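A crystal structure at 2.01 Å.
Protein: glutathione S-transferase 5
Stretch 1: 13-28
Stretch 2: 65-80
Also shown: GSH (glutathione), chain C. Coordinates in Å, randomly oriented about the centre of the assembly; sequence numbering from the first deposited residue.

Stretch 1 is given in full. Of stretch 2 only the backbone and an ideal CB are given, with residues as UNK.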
# COMPACT_ATOMS: atom_id res chain seq x y z
N GLY A 13 -15.38 5.53 5.26
CA GLY A 13 -14.30 4.59 5.47
C GLY A 13 -13.36 4.53 4.27
O GLY A 13 -13.08 5.51 3.62
N ALA A 14 -12.99 3.31 3.93
CA ALA A 14 -12.02 3.03 2.87
C ALA A 14 -12.64 3.02 1.45
O ALA A 14 -11.91 3.08 0.46
CB ALA A 14 -11.36 1.70 3.18
N GLY A 15 -13.97 2.95 1.36
CA GLY A 15 -14.64 3.04 0.08
C GLY A 15 -14.82 4.45 -0.46
O GLY A 15 -14.99 4.65 -1.68
N GLU A 16 -14.80 5.42 0.43
CA GLU A 16 -15.23 6.74 0.12
C GLU A 16 -14.42 7.37 -0.98
O GLU A 16 -14.95 8.05 -1.87
CB GLU A 16 -15.24 7.62 1.37
CG GLU A 16 -15.73 9.04 1.11
CD GLU A 16 -17.22 9.12 0.75
OE1 GLU A 16 -17.89 8.07 0.77
OE2 GLU A 16 -17.72 10.24 0.53
N VAL A 17 -13.12 7.15 -0.99
CA VAL A 17 -12.32 7.82 -2.02
C VAL A 17 -12.70 7.40 -3.47
O VAL A 17 -12.72 8.25 -4.40
CB VAL A 17 -10.82 7.72 -1.76
CG1 VAL A 17 -10.28 6.33 -1.90
CG2 VAL A 17 -10.04 8.66 -2.71
N SER A 18 -13.02 6.12 -3.63
CA SER A 18 -13.48 5.59 -4.90
C SER A 18 -14.80 6.22 -5.27
O SER A 18 -15.02 6.58 -6.42
CB SER A 18 -13.52 4.06 -4.82
OG SER A 18 -12.19 3.59 -4.76
N ARG A 19 -15.70 6.38 -4.31
CA ARG A 19 -16.97 7.03 -4.60
C ARG A 19 -16.73 8.48 -5.08
O ARG A 19 -17.42 8.98 -5.96
CB ARG A 19 -17.84 7.08 -3.34
CG ARG A 19 -18.15 5.73 -2.70
CD ARG A 19 -19.32 5.86 -1.75
NE ARG A 19 -19.64 4.63 -1.06
CZ ARG A 19 -19.25 4.32 0.15
NH1 ARG A 19 -18.54 5.16 0.88
NH2 ARG A 19 -19.63 3.17 0.68
N GLN A 20 -15.74 9.13 -4.50
CA GLN A 20 -15.44 10.53 -4.85
C GLN A 20 -14.75 10.65 -6.21
O GLN A 20 -14.97 11.60 -6.93
CB GLN A 20 -14.65 11.21 -3.75
CG GLN A 20 -15.54 11.43 -2.48
CD GLN A 20 -14.93 12.34 -1.43
OE1 GLN A 20 -14.02 13.10 -1.73
NE2 GLN A 20 -15.50 12.34 -0.23
N ILE A 21 -13.94 9.66 -6.55
CA ILE A 21 -13.37 9.60 -7.89
C ILE A 21 -14.47 9.47 -8.91
O ILE A 21 -14.52 10.20 -9.90
CB ILE A 21 -12.37 8.42 -8.01
CG1 ILE A 21 -11.12 8.70 -7.20
CG2 ILE A 21 -12.10 8.06 -9.45
CD1 ILE A 21 -10.19 7.47 -6.98
N PHE A 22 -15.39 8.56 -8.67
CA PHE A 22 -16.53 8.45 -9.56
C PHE A 22 -17.37 9.74 -9.63
O PHE A 22 -17.81 10.13 -10.74
CB PHE A 22 -17.49 7.34 -9.14
CG PHE A 22 -17.01 5.94 -9.41
CD1 PHE A 22 -16.56 5.53 -10.67
CD2 PHE A 22 -17.06 5.02 -8.39
CE1 PHE A 22 -16.16 4.24 -10.88
CE2 PHE A 22 -16.70 3.68 -8.61
CZ PHE A 22 -16.24 3.29 -9.84
N ALA A 23 -17.61 10.39 -8.48
CA ALA A 23 -18.34 11.63 -8.45
C ALA A 23 -17.59 12.68 -9.25
O ALA A 23 -18.21 13.39 -10.04
CB ALA A 23 -18.60 12.13 -7.01
N TYR A 24 -16.28 12.85 -9.03
CA TYR A 24 -15.50 13.82 -9.81
C TYR A 24 -15.63 13.62 -11.30
O TYR A 24 -15.84 14.58 -12.08
CB TYR A 24 -14.01 13.76 -9.47
CG TYR A 24 -13.24 14.88 -10.11
CD1 TYR A 24 -12.47 14.64 -11.24
CD2 TYR A 24 -13.28 16.14 -9.60
CE1 TYR A 24 -11.79 15.64 -11.84
CE2 TYR A 24 -12.61 17.17 -10.22
CZ TYR A 24 -11.86 16.90 -11.36
OH TYR A 24 -11.17 17.91 -12.00
N ALA A 25 -15.54 12.37 -11.72
CA ALA A 25 -15.57 12.04 -13.12
C ALA A 25 -16.93 12.05 -13.69
O ALA A 25 -17.09 11.90 -14.88
CB ALA A 25 -14.89 10.58 -13.36
N GLY A 26 -17.98 12.16 -12.89
CA GLY A 26 -19.32 11.98 -13.41
C GLY A 26 -19.69 10.58 -13.87
O GLY A 26 -20.61 10.42 -14.74
N GLN A 27 -19.04 9.55 -13.31
CA GLN A 27 -19.20 8.20 -13.78
C GLN A 27 -20.24 7.50 -12.99
O GLN A 27 -20.15 7.44 -11.74
CB GLN A 27 -17.92 7.43 -13.59
CG GLN A 27 -18.01 5.96 -13.93
CD GLN A 27 -18.03 5.76 -15.41
OE1 GLN A 27 -18.82 4.97 -15.89
NE2 GLN A 27 -17.21 6.54 -16.13
N GLN A 28 -21.23 6.94 -13.68
CA GLN A 28 -22.25 6.12 -13.02
C GLN A 28 -21.63 4.81 -12.50
O GLN A 28 -20.77 4.19 -13.14
CB GLN A 28 -23.35 5.80 -14.01
CG GLN A 28 -24.49 4.99 -13.44
CD GLN A 28 -25.73 5.02 -14.31
OE1 GLN A 28 -26.49 6.03 -14.29
NE2 GLN A 28 -25.93 3.95 -15.12
N UNK A 65 -8.81 -4.36 -2.35
CA UNK A 65 -7.81 -3.46 -1.74
C UNK A 65 -8.06 -1.97 -2.06
O UNK A 65 -7.94 -1.56 -3.20
CB UNK A 65 -6.41 -3.85 -2.22
N UNK A 66 -8.43 -1.21 -1.03
CA UNK A 66 -8.87 0.16 -1.18
C UNK A 66 -7.97 1.03 -2.04
O UNK A 66 -8.51 1.74 -2.89
CB UNK A 66 -9.00 0.80 0.21
N UNK A 67 -6.63 0.94 -1.84
CA UNK A 67 -5.67 1.73 -2.58
C UNK A 67 -5.56 1.21 -4.03
O UNK A 67 -5.42 2.02 -4.94
CB UNK A 67 -4.31 1.70 -1.88
N UNK A 68 -5.65 -0.13 -4.21
CA UNK A 68 -5.56 -0.67 -5.57
C UNK A 68 -6.75 -0.23 -6.40
O UNK A 68 -6.59 0.10 -7.55
CB UNK A 68 -5.48 -2.20 -5.54
N UNK A 69 -7.95 -0.23 -5.81
CA UNK A 69 -9.12 0.29 -6.44
C UNK A 69 -9.01 1.77 -6.77
O UNK A 69 -9.28 2.15 -7.89
CB UNK A 69 -10.33 0.04 -5.54
N UNK A 70 -8.64 2.61 -5.80
CA UNK A 70 -8.58 4.05 -6.01
C UNK A 70 -7.57 4.35 -7.12
O UNK A 70 -7.80 5.19 -8.01
CB UNK A 70 -8.20 4.78 -4.72
N UNK A 71 -6.45 3.63 -7.10
CA UNK A 71 -5.39 3.85 -8.11
C UNK A 71 -5.88 3.43 -9.52
O UNK A 71 -5.66 4.13 -10.50
CB UNK A 71 -4.13 3.07 -7.74
N UNK A 72 -6.58 2.32 -9.59
CA UNK A 72 -7.07 1.83 -10.86
C UNK A 72 -8.06 2.84 -11.44
O UNK A 72 -7.93 3.29 -12.60
CB UNK A 72 -7.72 0.45 -10.70
N UNK A 73 -8.98 3.28 -10.57
CA UNK A 73 -9.99 4.23 -11.04
C UNK A 73 -9.35 5.59 -11.35
O UNK A 73 -9.69 6.22 -12.36
CB UNK A 73 -11.10 4.39 -10.00
N UNK A 74 -8.46 6.06 -10.50
CA UNK A 74 -7.81 7.35 -10.73
C UNK A 74 -7.05 7.34 -12.07
O UNK A 74 -7.08 8.37 -12.80
CB UNK A 74 -6.86 7.68 -9.58
N UNK A 75 -6.37 6.25 -12.40
CA UNK A 75 -5.66 6.20 -13.66
C UNK A 75 -6.60 6.24 -14.87
O UNK A 75 -6.27 6.87 -15.85
CB UNK A 75 -4.80 4.94 -13.71
N UNK A 76 -7.77 5.61 -14.75
CA UNK A 76 -8.75 5.60 -15.87
C UNK A 76 -9.27 7.05 -16.06
O UNK A 76 -9.60 7.47 -17.18
CB UNK A 76 -9.90 4.64 -15.59
N UNK A 77 -9.39 7.81 -14.98
CA UNK A 77 -9.92 9.17 -15.04
C UNK A 77 -8.85 10.28 -14.98
O UNK A 77 -9.21 11.43 -14.78
CB UNK A 77 -10.91 9.37 -13.89
N UNK A 78 -7.57 9.93 -15.13
CA UNK A 78 -6.48 10.93 -15.04
C UNK A 78 -6.41 11.75 -13.71
O UNK A 78 -6.11 12.98 -13.70
CB UNK A 78 -6.63 11.91 -16.20
N UNK A 79 -6.62 11.05 -12.59
CA UNK A 79 -6.55 11.61 -11.26
C UNK A 79 -5.46 10.96 -10.43
O UNK A 79 -5.41 11.12 -9.19
CB UNK A 79 -7.90 11.47 -10.56
N UNK A 80 -4.52 10.27 -11.10
CA UNK A 80 -3.42 9.62 -10.39
C UNK A 80 -2.08 10.36 -10.49
O UNK A 80 -1.11 9.88 -9.98
CB UNK A 80 -3.25 8.20 -10.93
N1 GSH C . -5.86 -3.42 3.24
CA1 GSH C . -7.28 -3.27 3.29
C1 GSH C . -7.78 -2.30 2.30
O11 GSH C . -8.87 -2.52 1.54
O12 GSH C . -7.20 -1.15 2.26
CB1 GSH C . -8.11 -3.64 4.47
CG1 GSH C . -9.55 -4.09 4.18
CD1 GSH C . -10.31 -4.22 5.48
OE1 GSH C . -9.59 -4.20 6.63
N2 GSH C . -11.63 -4.39 5.49
CA2 GSH C . -12.40 -4.35 6.70
C2 GSH C . -13.32 -5.54 6.67
O2 GSH C . -13.86 -5.84 5.45
CB2 GSH C . -13.14 -3.02 6.61
SG2 GSH C . -14.23 -2.85 8.04
N3 GSH C . -13.64 -6.22 7.75
CA3 GSH C . -14.67 -7.26 7.82
C3 GSH C . -14.05 -8.63 7.84
O31 GSH C . -12.65 -8.74 7.79
O32 GSH C . -14.75 -9.74 7.86

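Two helices, 16-25 and 66-76, run nearly parallel, 10° apart with axes 9.1 Å apart at closest approach, so each turn of the second meets a matching turn of the first.

Position 65 precedes the helix with positive phi, which favours glycine without requiring it, and its CB finds nothing of stretch 1. The residue is Gln 65, at the N-cap position.

At 66 the CB points toward stretch 1, 3.7 Å from Ala 14 O, and the glutathione carboxylate lies close by. A small side chain is wanted, preferably one able to donate a hydrogen bond: serine, threonine or alanine would fit the space. It is Ser 66, whose N and OG bond to GSH O11 at 2.9 Å and GSH O12 at 2.6 Å. Its CB packs 3.8 Å from Ala 14 CB, and a water bridges Ser 66 O, Ala 14 O and Ser 18 OG; no direct hydrogen bond crosses between the stretches.

Stretch 1 sets no demand at 67, whose CB points away, or at 68, which is out of its reach; they are His 67 and Ala 68.

The CB of 69 points toward stretch 1, 4.1 Å from Ser 18 OG, so a polar or a branched aliphatic side chain could serve. Ile 69 brings CG2 to 3.3 Å from Ser 18 OG.

At 70, where the CA comes within 5.3 Å of the Ser 18 CA, the ideal CB already lies 3.8 Å from Val 17 CG1 and 4.0 Å from Ile 21 CD1. Alanine, glycine or perhaps serine suits so close a spot; Ala 70 fills it.

Positions 71 and 72 do not touch stretch 1: Arg 71 and Phe 72.

Position 73 points toward Ile 21, with the Phe 22 ring beyond, inviting a medium aliphatic such as leucine or methionine. Leu 73, chi1 m and chi2 t, lays CD1 over one face of that ring, 4.1 Å from its centroid, while its CB meets Ile 21 CG2 at 3.8 Å.

At 74 the sideways CB is 4.2 Å from Ile 21 CD1, which again favours something small: Ala 74.

Positions 75 and 76 are out of reach of stretch 1 and are Arg 75 and Glu 76.

Position 77 leaves helical angles with its CB toward Ala 25 and Ile 21; a large apolar group could cover both. Phe 77 takes Ala 25 CB over one ring face, 3.7 Å from the centroid, and its CD1 meets Ile 21 CG2 at 3.7 Å.

Position 78 has positive phi, often glycine or asparagine, but is Lys 78.

From 79 the CB points toward Ile 21 at a distance, leaving room for a long aliphatic. Leu 79 reaches Tyr 24 CE1 with CD2 at 3.7 Å.

Position 80, out of reach, is Asn 80.

Stretch 2, residues 65-80: QSHAIARFLAREFKLN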
# COMPACT_ATOMS: atom_id res chain seq x y z
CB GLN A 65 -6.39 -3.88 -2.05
CG GLN A 65 -5.99 -5.15 -1.20
CD GLN A 65 -5.59 -4.84 0.23
OE1 GLN A 65 -5.38 -5.78 1.05
NE2 GLN A 65 -5.44 -3.60 0.54
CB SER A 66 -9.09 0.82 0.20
OG SER A 66 -7.92 0.94 0.95
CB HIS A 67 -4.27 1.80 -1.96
CG HIS A 67 -4.15 2.67 -0.75
ND1 HIS A 67 -3.92 4.00 -0.81
CD2 HIS A 67 -4.01 2.36 0.55
CE1 HIS A 67 -3.87 4.52 0.40
NE2 HIS A 67 -3.94 3.55 1.26
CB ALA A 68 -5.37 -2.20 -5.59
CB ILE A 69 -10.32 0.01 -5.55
CG1 ILE A 69 -10.54 -1.51 -5.39
CG2 ILE A 69 -11.58 0.61 -6.11
CD1 ILE A 69 -11.43 -1.89 -4.23
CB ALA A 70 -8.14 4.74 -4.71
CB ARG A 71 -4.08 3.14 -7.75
CG ARG A 71 -2.94 3.36 -8.79
CD ARG A 71 -1.59 2.87 -8.39
NE ARG A 71 -1.14 3.74 -7.33
CZ ARG A 71 -1.25 3.52 -6.03
NH1 ARG A 71 -1.63 2.32 -5.52
NH2 ARG A 71 -0.92 4.49 -5.21
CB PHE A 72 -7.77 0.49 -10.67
CG PHE A 72 -8.58 0.06 -11.87
CD1 PHE A 72 -7.95 -0.42 -12.99
CD2 PHE A 72 -9.97 0.12 -11.86
CE1 PHE A 72 -8.70 -0.83 -14.11
CE2 PHE A 72 -10.70 -0.23 -13.00
CZ PHE A 72 -10.07 -0.72 -14.10
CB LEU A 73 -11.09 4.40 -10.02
CG LEU A 73 -11.96 3.16 -9.76
CD1 LEU A 73 -12.83 3.51 -8.62
CD2 LEU A 73 -12.77 2.77 -10.91
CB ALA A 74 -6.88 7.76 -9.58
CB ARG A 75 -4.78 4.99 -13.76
CG ARG A 75 -3.54 5.13 -12.87
CD ARG A 75 -2.67 3.85 -12.82
NE ARG A 75 -2.20 3.45 -14.12
CZ ARG A 75 -1.41 2.41 -14.37
NH1 ARG A 75 -0.98 1.61 -13.37
NH2 ARG A 75 -1.03 2.18 -15.64
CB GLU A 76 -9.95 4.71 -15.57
CG GLU A 76 -9.70 3.23 -15.56
CD GLU A 76 -9.14 2.75 -16.89
OE1 GLU A 76 -8.12 1.96 -16.86
OE2 GLU A 76 -9.66 3.22 -17.96
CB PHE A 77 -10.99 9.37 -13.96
CG PHE A 77 -12.13 8.37 -14.08
CD1 PHE A 77 -12.41 7.49 -13.07
CD2 PHE A 77 -12.89 8.30 -15.26
CE1 PHE A 77 -13.43 6.53 -13.19
CE2 PHE A 77 -13.92 7.34 -15.39
CZ PHE A 77 -14.17 6.45 -14.36
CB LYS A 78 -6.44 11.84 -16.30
CG LYS A 78 -5.08 12.38 -16.71
CD LYS A 78 -4.19 11.34 -17.38
CE LYS A 78 -2.93 12.02 -17.97
NZ LYS A 78 -3.23 13.24 -18.88
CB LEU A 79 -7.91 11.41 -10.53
CG LEU A 79 -9.09 12.18 -11.07
CD1 LEU A 79 -10.37 11.81 -10.27
CD2 LEU A 79 -8.82 13.69 -10.97
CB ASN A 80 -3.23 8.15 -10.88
CG ASN A 80 -2.36 7.30 -9.91
OD1 ASN A 80 -2.63 7.29 -8.74
ND2 ASN A 80 -1.39 6.50 -10.45
O HOH W 1 -11.24 2.72 -2.36
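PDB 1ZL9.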